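Local structure of flavin-nucleotide-binding protein (Mycobacterium smegmatis, 4YBN) at residues 100-105 with 162-167; 30-35 with 81-86; 129-134 with 208-213. The protein binds flavin-adenine dinucleotide and heme in a dimeric split beta-barrel and is probably an oxidoreductase related to pyridoxamine 5'-phosphate oxidase. All blocks are in the same frame, centred on the assembly; numbering follows the deposited sequence. Where two conformers were deposited one is given.

Contact 1. Residues 100-105 with 162-167; sequences FRYRSA and SLKLSE. With FAD (flavin-adenine dinucleotide), chain K.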
loop_
_atom_site.group_PDB
_atom_site.type_symbol
_atom_site.label_atom_id
_atom_site.label_comp_id
_atom_site.label_asym_id
_atom_site.label_seq_id
_atom_site.Cartn_x
_atom_site.Cartn_y
_atom_site.Cartn_z
ATOM N N PHE A 100 13.585 3.081 -3.610
ATOM C CA PHE A 100 12.783 3.234 -2.421
ATOM C C PHE A 100 13.249 2.262 -1.396
ATOM O O PHE A 100 13.662 1.169 -1.744
ATOM C CB PHE A 100 11.347 2.944 -2.689
ATOM C CG PHE A 100 10.655 3.948 -3.581
ATOM C CD1 PHE A 100 10.379 5.161 -3.154
ATOM C CD2 PHE A 100 10.244 3.608 -4.828
ATOM C CE1 PHE A 100 9.724 6.057 -3.935
ATOM C CE2 PHE A 100 9.611 4.496 -5.632
ATOM C CZ PHE A 100 9.346 5.722 -5.186
ATOM N N ARG A 101 13.163 2.643 -0.120
ATOM C CA ARG A 101 13.271 1.710 0.932
ATOM C C ARG A 101 11.839 1.186 1.140
ATOM O O ARG A 101 10.866 1.921 1.142
ATOM C CB ARG A 101 13.812 2.352 2.187
ATOM C CG ARG A 101 15.302 2.441 2.227
ATOM C CD ARG A 101 15.721 2.991 3.573
ATOM N NE ARG A 101 17.187 3.055 3.718
ATOM C CZ ARG A 101 17.828 3.618 4.740
ATOM N NH1 ARG A 101 17.138 4.200 5.728
ATOM N NH2 ARG A 101 19.184 3.635 4.778
ATOM N N TYR A 102 11.736 -0.103 1.352
ATOM C CA TYR A 102 10.423 -0.738 1.599
ATOM C C TYR A 102 10.555 -2.124 2.172
ATOM O O TYR A 102 11.656 -2.692 2.187
ATOM C CB TYR A 102 9.707 -0.840 0.293
ATOM C CG TYR A 102 10.413 -1.775 -0.680
ATOM C CD1 TYR A 102 10.305 -3.170 -0.547
ATOM C CD2 TYR A 102 11.192 -1.272 -1.741
ATOM C CE1 TYR A 102 10.919 -4.032 -1.446
ATOM C CE2 TYR A 102 11.796 -2.135 -2.654
ATOM C CZ TYR A 102 11.661 -3.511 -2.496
ATOM O OH TYR A 102 12.257 -4.376 -3.380
ATOM N N ARG A 103 9.419 -2.677 2.626
ATOM C CA ARG A 103 9.311 -4.077 3.051
ATOM C C ARG A 103 8.017 -4.564 2.407
ATOM O O ARG A 103 7.020 -3.842 2.444
ATOM C CB ARG A 103 9.151 -4.155 4.552
ATOM C CG ARG A 103 10.314 -3.776 5.440
ATOM C CD ARG A 103 9.824 -3.619 6.859
ATOM N NE ARG A 103 9.283 -2.275 7.008
ATOM C CZ ARG A 103 8.539 -1.834 8.003
ATOM N NH1 ARG A 103 8.207 -2.650 9.013
ATOM N NH2 ARG A 103 8.107 -0.550 7.966
ATOM N N SER A 104 8.004 -5.715 1.766
ATOM C CA SER A 104 6.829 -6.151 1.098
ATOM C C SER A 104 6.668 -7.670 1.274
ATOM O O SER A 104 7.668 -8.389 1.223
ATOM C CB SER A 104 6.913 -5.857 -0.432
ATOM O OG SER A 104 5.600 -6.184 -0.961
ATOM N N ALA A 105 5.458 -8.135 1.486
ATOM C CA ALA A 105 5.233 -9.586 1.565
ATOM C C ALA A 105 4.171 -9.918 0.589
ATOM O O ALA A 105 3.241 -9.131 0.367
ATOM C CB ALA A 105 4.828 -9.956 2.970
ATOM N N SER A 162 6.402 -14.866 0.354
ATOM C CA SER A 162 7.712 -14.341 0.050
ATOM C C SER A 162 7.850 -12.951 0.728
ATOM O O SER A 162 6.856 -12.225 0.873
ATOM C CB SER A 162 7.928 -14.307 -1.455
ATOM O OG SER A 162 7.132 -13.296 -2.030
ATOM N N LEU A 163 9.028 -12.647 1.208
ATOM C CA LEU A 163 9.295 -11.360 1.845
ATOM C C LEU A 163 10.492 -10.685 1.174
ATOM O O LEU A 163 11.622 -11.266 1.011
ATOM C CB LEU A 163 9.515 -11.550 3.352
ATOM C CG LEU A 163 9.772 -10.282 4.169
ATOM C CD1 LEU A 163 8.609 -9.337 4.290
ATOM C CD2 LEU A 163 10.253 -10.692 5.534
ATOM N N LYS A 164 10.298 -9.449 0.776
ATOM C CA LYS A 164 11.418 -8.649 0.197
ATOM C C LYS A 164 11.663 -7.363 0.965
ATOM O O LYS A 164 10.727 -6.614 1.294
ATOM C CB LYS A 164 11.113 -8.375 -1.231
ATOM C CG LYS A 164 12.283 -7.695 -1.965
ATOM C CD LYS A 164 12.194 -7.810 -3.488
ATOM C CE LYS A 164 13.493 -7.322 -4.167
ATOM N NZ LYS A 164 13.222 -7.190 -5.631
ATOM N N LEU A 165 12.920 -7.153 1.332
ATOM C CA LEU A 165 13.320 -6.065 2.225
ATOM C C LEU A 165 14.379 -5.196 1.530
ATOM O O LEU A 165 15.428 -5.710 1.153
ATOM C CB LEU A 165 13.922 -6.608 3.542
ATOM C CG LEU A 165 13.201 -7.764 4.278
ATOM C CD1 LEU A 165 14.022 -8.298 5.462
ATOM C CD2 LEU A 165 11.845 -7.273 4.792
ATOM N N SER A 166 14.135 -3.893 1.413
ATOM C CA SER A 166 15.131 -2.925 0.929
ATOM C C SER A 166 15.291 -1.813 1.920
ATOM O O SER A 166 14.400 -1.006 2.063
ATOM C CB SER A 166 14.695 -2.330 -0.380
ATOM O OG SER A 166 15.825 -1.816 -1.059
ATOM N N GLU A 167 16.376 -1.805 2.683
ATOM C CA GLU A 167 16.592 -0.745 3.657
ATOM C C GLU A 167 18.011 -0.219 3.575
ATOM O O GLU A 167 18.554 0.245 4.587
ATOM C CB GLU A 167 16.317 -1.240 5.095
ATOM C CG GLU A 167 14.913 -1.807 5.346
ATOM C CD GLU A 167 13.806 -0.774 5.215
ATOM O OE1 GLU A 167 14.079 0.442 5.280
ATOM O OE2 GLU A 167 12.651 -1.167 5.036
HETATM P PA FAD K . 9.293 -12.301 -10.351
HETATM O O1A FAD K . 10.471 -13.185 -10.646
HETATM O O2A FAD K . 8.448 -11.882 -11.518
HETATM O O5B FAD K . 8.429 -12.998 -9.126
HETATM C C5B FAD K . 8.810 -14.254 -8.526
HETATM C C4B FAD K . 8.401 -14.318 -7.047
HETATM O O4B FAD K . 9.195 -13.390 -6.284
HETATM C C3B FAD K . 6.987 -13.828 -6.708
HETATM O O3B FAD K . 5.912 -14.726 -7.042
HETATM C C2B FAD K . 7.097 -13.419 -5.229
HETATM O O2B FAD K . 6.840 -14.509 -4.352
HETATM C C1B FAD K . 8.561 -12.987 -5.070
HETATM N N9A FAD K . 8.615 -11.529 -4.919
HETATM C C8A FAD K . 9.014 -10.721 -5.931
HETATM N N7A FAD K . 8.918 -9.414 -5.547
HETATM C C5A FAD K . 8.451 -9.386 -4.285
HETATM C C6A FAD K . 8.125 -8.287 -3.340
HETATM N N6A FAD K . 8.344 -7.023 -3.769
HETATM N N1A FAD K . 7.670 -8.624 -2.096
HETATM C C2A FAD K . 7.462 -9.926 -1.733
HETATM N N3A FAD K . 7.749 -10.949 -2.567
HETATM C C4A FAD K . 8.247 -10.769 -3.846
HETATM N N1 FAD K . 10.521 -3.040 -8.800
HETATM C C2 FAD K . 10.824 -2.411 -9.974
HETATM O O2 FAD K . 11.233 -3.197 -10.861
HETATM N N3 FAD K . 10.678 -1.064 -10.144
HETATM C C4 FAD K . 10.143 -0.255 -9.157
HETATM O O4 FAD K . 9.906 0.986 -9.206
HETATM C C4X FAD K . 9.826 -0.870 -7.849
HETATM N N5 FAD K . 9.302 -0.146 -6.829
HETATM C C5X FAD K . 8.971 -0.774 -5.669
HETATM C C6 FAD K . 8.467 -0.052 -4.638
HETATM C C7 FAD K . 8.172 -0.687 -3.445
HETATM C C7M FAD K . 7.596 0.087 -2.307
HETATM C C8 FAD K . 8.354 -2.143 -3.259
HETATM C C8M FAD K . 7.966 -2.827 -1.973
HETATM C C9 FAD K . 8.872 -2.866 -4.293
HETATM C C9A FAD K . 9.181 -2.228 -5.487
HETATM N N10 FAD K . 9.675 -2.979 -6.555
HETATM C C10 FAD K . 10.034 -2.335 -7.738
HETATM C "C1'" FAD K . 9.933 -4.434 -6.404
HETATM C "C2'" FAD K . 8.989 -5.334 -7.157
HETATM O "O2'" FAD K . 7.941 -5.716 -6.269
HETATM C "C3'" FAD K . 9.782 -6.588 -7.535
HETATM O "O3'" FAD K . 10.512 -7.078 -6.361
HETATM C "C4'" FAD K . 10.706 -6.286 -8.746
HETATM O "O4'" FAD K . 9.937 -5.815 -9.889
HETATM C "C5'" FAD K . 11.487 -7.529 -9.133
HETATM O "O5'" FAD K . 10.568 -8.608 -9.220
HETATM P P FAD K . 11.012 -10.040 -9.802
HETATM O O1P FAD K . 12.175 -10.433 -8.928
HETATM O O2P FAD K . 11.169 -9.947 -11.276
HETATM O O3P FAD K . 9.763 -10.983 -9.503
#

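Contact 2. Residues 30-35 with 81-86; sequences DTIPLA and VSVTAL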
loop_
_atom_site.group_PDB
_atom_site.type_symbol
_atom_site.label_atom_id
_atom_site.label_comp_id
_atom_site.label_asym_id
_atom_site.label_seq_id
_atom_site.Cartn_x
_atom_site.Cartn_y
_atom_site.Cartn_z
ATOM N N ASP A 30 2.228 -7.295 11.330
ATOM C CA ASP A 30 1.735 -6.658 12.493
ATOM C C ASP A 30 1.947 -5.167 12.500
ATOM O O ASP A 30 1.707 -4.537 13.519
ATOM C CB ASP A 30 2.493 -7.204 13.699
ATOM C CG ASP A 30 2.132 -8.666 13.970
ATOM O OD1 ASP A 30 1.074 -9.107 13.448
ATOM O OD2 ASP A 30 2.916 -9.340 14.670
ATOM N N THR A 31 2.443 -4.605 11.413
ATOM C CA THR A 31 2.660 -3.195 11.307
ATOM C C THR A 31 1.620 -2.558 10.373
ATOM O O THR A 31 1.029 -1.557 10.728
ATOM C CB THR A 31 4.079 -2.926 10.764
ATOM O OG1 THR A 31 5.028 -3.497 11.640
ATOM C CG2 THR A 31 4.353 -1.402 10.675
ATOM N N ILE A 32 1.447 -3.102 9.186
ATOM C CA ILE A 32 0.611 -2.481 8.144
ATOM C C ILE A 32 -0.741 -3.102 8.204
ATOM O O ILE A 32 -0.806 -4.305 8.126
ATOM C CB ILE A 32 1.231 -2.771 6.741
ATOM C CG1 ILE A 32 2.687 -2.251 6.685
ATOM C CG2 ILE A 32 0.405 -2.129 5.629
ATOM C CD1 ILE A 32 2.780 -0.749 6.822
ATOM N N PRO A 33 -1.829 -2.324 8.302
ATOM C CA PRO A 33 -3.168 -2.891 8.357
ATOM C C PRO A 33 -3.881 -3.091 7.010
ATOM O O PRO A 33 -4.965 -3.641 6.980
ATOM C CB PRO A 33 -3.915 -1.865 9.180
ATOM C CG PRO A 33 -3.316 -0.609 8.790
ATOM C CD PRO A 33 -1.865 -0.867 8.533
ATOM N N LEU A 34 -3.262 -2.660 5.913
ATOM C CA LEU A 34 -3.865 -2.744 4.598
ATOM C C LEU A 34 -3.202 -3.838 3.803
ATOM O O LEU A 34 -1.968 -3.951 3.766
ATOM C CB LEU A 34 -3.736 -1.402 3.897
ATOM C CG LEU A 34 -3.797 -1.309 2.383
ATOM C CD1 LEU A 34 -5.183 -1.648 1.880
ATOM C CD2 LEU A 34 -3.360 0.096 1.963
ATOM N N ALA A 35 -4.021 -4.658 3.159
ATOM C CA ALA A 35 -3.523 -5.623 2.201
ATOM C C ALA A 35 -4.162 -5.304 0.833
ATOM O O ALA A 35 -5.271 -4.737 0.758
ATOM C CB ALA A 35 -3.936 -7.033 2.638
ATOM N N VAL A 81 -1.965 -12.117 -1.909
ATOM C CA VAL A 81 -2.189 -11.044 -0.969
ATOM C C VAL A 81 -0.916 -10.284 -0.858
ATOM O O VAL A 81 0.121 -10.886 -0.573
ATOM C CB VAL A 81 -2.608 -11.597 0.391
ATOM C CG1 VAL A 81 -2.761 -10.491 1.416
ATOM C CG2 VAL A 81 -3.925 -12.295 0.272
ATOM N N SER A 82 -0.961 -8.966 -1.097
ATOM C CA SER A 82 0.239 -8.160 -1.002
ATOM C C SER A 82 0.151 -7.134 0.114
ATOM O O SER A 82 -0.865 -6.434 0.303
ATOM C CB SER A 82 0.485 -7.473 -2.407
ATOM O OG SER A 82 1.549 -6.561 -2.331
ATOM N N VAL A 83 1.226 -7.078 0.893
ATOM C CA VAL A 83 1.320 -6.175 2.052
ATOM C C VAL A 83 2.630 -5.434 1.973
ATOM O O VAL A 83 3.694 -6.051 1.952
ATOM C CB VAL A 83 1.210 -6.903 3.432
ATOM C CG1 VAL A 83 1.262 -5.887 4.574
ATOM C CG2 VAL A 83 -0.123 -7.660 3.463
ATOM N N THR A 84 2.556 -4.104 1.983
ATOM C CA THR A 84 3.723 -3.257 1.688
ATOM C C THR A 84 3.830 -2.060 2.646
ATOM O O THR A 84 2.844 -1.380 2.962
ATOM C CB THR A 84 3.619 -2.777 0.191
ATOM O OG1 THR A 84 3.749 -3.924 -0.669
ATOM C CG2 THR A 84 4.726 -1.843 -0.166
ATOM N N ALA A 85 5.031 -1.888 3.146
ATOM C CA ALA A 85 5.452 -0.714 3.889
ATOM C C ALA A 85 6.467 0.061 3.114
ATOM O O ALA A 85 7.514 -0.444 2.794
ATOM C CB ALA A 85 6.054 -1.155 5.185
ATOM N N LEU A 86 6.145 1.297 2.799
ATOM C CA LEU A 86 7.072 2.238 2.124
ATOM C C LEU A 86 7.785 3.036 3.171
ATOM O O LEU A 86 7.132 3.790 3.878
ATOM C CB LEU A 86 6.252 3.191 1.276
ATOM C CG LEU A 86 6.949 4.298 0.447
ATOM C CD1 LEU A 86 8.017 3.700 -0.402
ATOM C CD2 LEU A 86 5.940 5.008 -0.428
HETATM O O HOH W 1 -0.076 -2.962 1.984
#

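Contact 3. Residues 129-134 with 208-213; sequences RFIPGR and PPSVRG. With HEM (protoporphyrin IX containing Fe), chain F.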
loop_
_atom_site.group_PDB
_atom_site.type_symbol
_atom_site.label_atom_id
_atom_site.label_comp_id
_atom_site.label_asym_id
_atom_site.label_seq_id
_atom_site.Cartn_x
_atom_site.Cartn_y
_atom_site.Cartn_z
ATOM N N ARG A 129 -6.630 -6.128 16.498
ATOM C CA ARG A 129 -5.462 -5.802 15.655
ATOM C C ARG A 129 -5.512 -4.345 15.240
ATOM O O ARG A 129 -4.503 -3.641 15.303
ATOM C CB ARG A 129 -5.440 -6.728 14.375
ATOM C CG ARG A 129 -4.615 -7.967 14.541
ATOM C CD ARG A 129 -4.927 -8.627 15.794
ATOM N NE ARG A 129 -4.227 -9.871 16.024
ATOM C CZ ARG A 129 -4.580 -10.688 17.009
ATOM N NH1 ARG A 129 -5.636 -10.366 17.818
ATOM N NH2 ARG A 129 -3.884 -11.798 17.189
ATOM N N PHE A 130 -6.692 -3.924 14.811
ATOM C CA PHE A 130 -6.904 -2.620 14.228
ATOM C C PHE A 130 -6.842 -1.584 15.333
ATOM O O PHE A 130 -6.222 -0.541 15.146
ATOM C CB PHE A 130 -8.280 -2.492 13.487
ATOM C CG PHE A 130 -8.434 -3.369 12.241
ATOM C CD1 PHE A 130 -7.339 -3.688 11.415
ATOM C CD2 PHE A 130 -9.695 -3.848 11.876
ATOM C CE1 PHE A 130 -7.515 -4.475 10.288
ATOM C CE2 PHE A 130 -9.881 -4.649 10.734
ATOM C CZ PHE A 130 -8.789 -4.975 9.948
ATOM N N ILE A 131 -7.534 -1.832 16.454
ATOM C CA ILE A 131 -7.627 -0.846 17.606
ATOM C C ILE A 131 -7.374 -1.684 18.845
ATOM O O ILE A 131 -8.309 -2.314 19.343
ATOM C CB ILE A 131 -9.004 -0.175 17.688
ATOM C CG1 ILE A 131 -9.397 0.497 16.345
ATOM C CG2 ILE A 131 -9.059 0.878 18.793
ATOM C CD1 ILE A 131 -10.896 0.476 16.003
ATOM N N PRO A 132 -6.112 -1.792 19.296
ATOM C CA PRO A 132 -5.818 -2.751 20.375
ATOM C C PRO A 132 -6.558 -2.525 21.680
ATOM O O PRO A 132 -6.569 -1.416 22.179
ATOM C CB PRO A 132 -4.308 -2.597 20.592
ATOM C CG PRO A 132 -3.794 -2.181 19.251
ATOM C CD PRO A 132 -4.878 -1.344 18.603
ATOM N N GLY A 133 -7.099 -3.572 22.290
ATOM C CA GLY A 133 -7.840 -3.408 23.557
ATOM C C GLY A 133 -9.280 -2.931 23.386
ATOM O O GLY A 133 -9.999 -2.708 24.372
ATOM N N ARG A 134 -9.730 -2.776 22.143
ATOM C CA ARG A 134 -10.998 -2.156 21.871
ATOM C C ARG A 134 -12.130 -3.074 22.161
ATOM O O ARG A 134 -13.190 -2.611 22.555
ATOM C CB ARG A 134 -11.099 -1.701 20.422
ATOM C CG ARG A 134 -12.334 -0.919 20.043
ATOM C CD ARG A 134 -12.506 0.357 20.902
ATOM N NE ARG A 134 -13.601 1.195 20.420
ATOM C CZ ARG A 134 -14.206 2.118 21.130
ATOM N NH1 ARG A 134 -13.830 2.358 22.375
ATOM N NH2 ARG A 134 -15.186 2.818 20.635
ATOM N N PRO A 208 -11.133 6.627 25.038
ATOM C CA PRO A 208 -10.939 5.332 25.598
ATOM C C PRO A 208 -9.493 4.906 25.620
ATOM O O PRO A 208 -8.667 5.410 24.861
ATOM C CB PRO A 208 -11.756 4.397 24.688
ATOM C CG PRO A 208 -12.443 5.201 23.679
ATOM C CD PRO A 208 -11.911 6.625 23.778
ATOM N N PRO A 209 -9.129 4.002 26.549
ATOM C CA PRO A 209 -7.699 3.689 26.668
ATOM C C PRO A 209 -7.118 3.154 25.412
ATOM O O PRO A 209 -6.004 3.498 25.062
ATOM C CB PRO A 209 -7.672 2.592 27.745
ATOM C CG PRO A 209 -8.820 2.965 28.602
ATOM C CD PRO A 209 -9.907 3.426 27.661
ATOM N N SER A 210 -7.896 2.348 24.696
ATOM C CA SER A 210 -7.420 1.783 23.460
ATOM C C SER A 210 -7.074 2.856 22.471
ATOM O O SER A 210 -6.109 2.733 21.721
ATOM C CB SER A 210 -8.471 0.870 22.838
ATOM O OG SER A 210 -9.645 1.547 22.434
ATOM N N VAL A 211 -7.848 3.928 22.466
ATOM C CA VAL A 211 -7.586 4.938 21.489
ATOM C C VAL A 211 -6.407 5.767 21.971
ATOM O O VAL A 211 -5.660 6.280 21.151
ATOM C CB VAL A 211 -8.772 5.841 21.285
ATOM C CG1 VAL A 211 -8.424 7.037 20.416
ATOM C CG2 VAL A 211 -9.888 5.065 20.652
ATOM N N ARG A 212 -6.204 5.875 23.283
ATOM C CA ARG A 212 -5.047 6.598 23.822
ATOM C C ARG A 212 -3.748 5.960 23.388
ATOM O O ARG A 212 -2.780 6.657 23.099
ATOM C CB ARG A 212 -5.091 6.662 25.361
ATOM C CG ARG A 212 -6.376 7.254 25.877
ATOM C CD ARG A 212 -6.293 7.761 27.304
ATOM N NE ARG A 212 -5.941 6.695 28.234
ATOM C CZ ARG A 212 -6.765 6.205 29.150
ATOM N NH1 ARG A 212 -8.007 6.673 29.262
ATOM N NH2 ARG A 212 -6.354 5.227 29.948
ATOM N N GLY A 213 -3.765 4.639 23.252
ATOM C CA GLY A 213 -2.680 3.851 22.628
ATOM C C GLY A 213 -2.351 4.073 21.168
ATOM O O GLY A 213 -1.220 3.769 20.705
HETATM C CHA HEM F . -16.953 -3.031 6.108
HETATM C CHB HEM F . -13.234 -1.871 8.912
HETATM C CHC HEM F . -15.126 -4.408 12.587
HETATM C CHD HEM F . -18.728 -5.739 9.680
HETATM C C1A HEM F . -15.794 -2.480 6.566
HETATM C C2A HEM F . -14.966 -1.626 5.794
HETATM C C3A HEM F . -13.902 -1.324 6.583
HETATM C C4A HEM F . -14.085 -1.972 7.833
HETATM C CMA HEM F . -12.766 -0.420 6.170
HETATM C CAA HEM F . -15.182 -1.160 4.361
HETATM C CBA HEM F . -16.293 -0.114 4.177
HETATM C CGA HEM F . -16.392 0.232 2.707
HETATM O O1A HEM F . -16.025 1.367 2.311
HETATM O O2A HEM F . -16.840 -0.599 1.874
HETATM C C1B HEM F . -13.442 -2.440 10.180
HETATM C C2B HEM F . -12.566 -2.210 11.286
HETATM C C3B HEM F . -13.057 -2.927 12.339
HETATM C C4B HEM F . -14.305 -3.587 11.841
HETATM C CMB HEM F . -11.307 -1.370 11.303
HETATM C CAB HEM F . -12.429 -2.885 13.687
HETATM C CBB HEM F . -13.077 -3.245 14.782
HETATM C C1C HEM F . -16.290 -5.054 12.129
HETATM C C2C HEM F . -16.989 -6.092 12.816
HETATM C C3C HEM F . -18.040 -6.483 11.984
HETATM C C4C HEM F . -17.951 -5.656 10.784
HETATM C CMC HEM F . -16.667 -6.624 14.185
HETATM C CAC HEM F . -19.106 -7.452 12.304
HETATM C CBC HEM F . -19.396 -7.965 13.521
HETATM C C1D HEM F . -18.513 -5.080 8.485
HETATM C C2D HEM F . -19.455 -5.207 7.351
HETATM C C3D HEM F . -18.951 -4.442 6.385
HETATM C C4D HEM F . -17.709 -3.874 6.905
HETATM C CMD HEM F . -20.734 -6.002 7.262
HETATM C CAD HEM F . -19.502 -4.171 5.021
HETATM C CBD HEM F . -20.200 -2.795 5.020
HETATM C CGD HEM F . -21.109 -2.609 3.819
HETATM O O1D HEM F . -22.360 -2.569 3.943
HETATM O O2D HEM F . -20.600 -2.503 2.683
HETATM N NA HEM F . -15.243 -2.679 7.805
HETATM N NB HEM F . -14.468 -3.224 10.558
HETATM N NC HEM F . -16.850 -4.875 10.876
HETATM N ND HEM F . -17.494 -4.273 8.167
HETATM FE FE HEM F . -16.032 -3.812 9.265
#

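Contact 1. Residues 100-105 with 162-167
Tyr-102 and Ser-166 exchange two backbone hydrogen bonds, and so do Ser-104 and Lys-164, which makes both couples hydrogen-bonded pairs of an antiparallel ladder. All four bonds measure 2.9 Å from N to O, for example Ser-166 N to Tyr-102 O, and the two running from 162-167 to the carbonyls of 100-105 are the straighter, at 172° and 173° at the hydrogen. The side chains of these pairs stand on the face that receives FAD. Lys-164, extended beyond CG, carries NZ to within 2.8 Å of FAD O3' in a hydrogen bond, passing CE beside the phenol oxygen of Tyr-102; NZ and that hydroxyl also bond the heme, and NZ the carbonyl of Arg-13. At the adenine end Ser-162 OG accepts from the ribose hydroxyl FAD O2B at 2.6 Å; its bond to N3A is modelled very short, so the exact length is doubtful. The ring of Tyr-102 is sandwiched: FAD C8 lies over the centre of one face, 3.2 Å above the plane, while Ser-166 CB makes a CH-pi contact with the other, offset toward the rim. On the reverse face Leu-165 CD2 lies 3.9 Å from Arg-103 CG. Glu-167 OE2 comes only loosely near Arg-103 NE, at 4.1 Å, and the guanidinium has its salt bridge with Asp-87 instead. The chemistry thus divides by sheet face: one holds flavin, adenine and heme with hydroxyls, an amine and an aromatic ring, whereas that of Arg-103, Leu-165, Ala-105 and Leu-163 carries aliphatic contacts and a guanidinium paired with Asp-87.

Contact 2. Residues 30-35 with 81-86
Ile-32 presses its side chain onto strand 78-91, and this end of the contact is apolar and close. Its CD1 meets Ala-85 CB at 3.7 Å, while Ile-32 CB rests against Val-83 CG1 at 3.8 Å; the two side chains lie alongside, pointing opposite ways. With Ile-32 CG2 anti to the backbone N, that methyl comes 3.7 Å from Thr-84 O, and CG1 lies by both Thr-84 O and Ala-85 CB. Farther along, Ala-35 CB touches two valines of the facing strand, 3.9 Å from Val-81 CG1 and 4.0 Å from Val-83 CG2, and its CA approaches the carbonyl oxygen of Ser-82 in a CA-H...O contact.

The part around Leu-34 is looser, and its polar link runs through water. A single molecule donates to Leu-34 O at 2.8 Å and accepts from Thr-84 N at 2.9 Å, filling in for a direct bond to strand 78-91. The other edge of the chain is already bonded to strand 44-55, through Pro-33 with Phe-52 and Ala-35 with Ile-50. Direct backbone bonding to strand 78-91 begins next along, between Ser-82 and Thr-36.

In this split-barrel sheet Leu-34 and Thr-84 each touch an FAD, and each packs on the other's counterpart in the second subunit. Leu-28 and Leu-29 of helix 22-29 touch Ala-85 and Val-83, Phe-52 packs on Ala-35 and Val-83, and strand 99-108 flanks strand 78-91.

Contact 3. Residues 129-134 with 208-213
A type II beta turn from Ile-131 to Arg-134, leading out of helix 116-130, receives the short helix 209-212. Ser-210 is the residue that enters it. Ser-210 CB sits 3.0 Å from Pro-132 O, a close approach, and Ser-210 CB lies 3.9 Å from Gly-133 C. At its backbone angles of 81° and 3°, the third turn position calls for glycine. With chi1 65°, Ser-210 OG lies between its backbone N and carbonyl carbon, from where it reaches Ile-131 CG2 at 3.7 Å and Arg-134 CD at 3.5 Å; its hydrogen bond goes to Glu-137. That carboxylate also takes the salt bridge from Arg-134 NH1, so one acidic group of helix 134-137 gathers both segments. Arg-134 NH2 bonds Ala-92 O of the second subunit, placing the contact at the dimer interface.

At the helix end of the turn, Phe-130 belongs to the heme pocket: its CD2 is nearest to the heme methyl CMB, which approaches the ring at a slant, and the ring stacks edge-to-face with Phe-100 of the second subunit. Back at the junction, Arg-134 NH1 comes to 3.4 Å from CG of Pro-208, the N-cap residue, as the two side chains cross obliquely.

In the fold
From the N terminus, helix 22-29 delivers the chain to contact 2, which closes the first loop when strand 78-91 comes back alongside 30-35. The next strand, 99-108, opens contact 1 and pairs with strand 78-91 as well, through Ala-105 N to Val-83 O and Arg-103 O to Ala-85 N, so contacts 1 and 2 share one sheet although they follow in series. Contact 3 begins at 129-134, before contact 1 closes at 162-167, and itself closes only at 208-213: these two cross along the chain, on opposite sides of its centre. Contact 3 ties the late C-terminal helix to the end of helix 116-130, where Phe-130 also touches Pro-33 of contact 2.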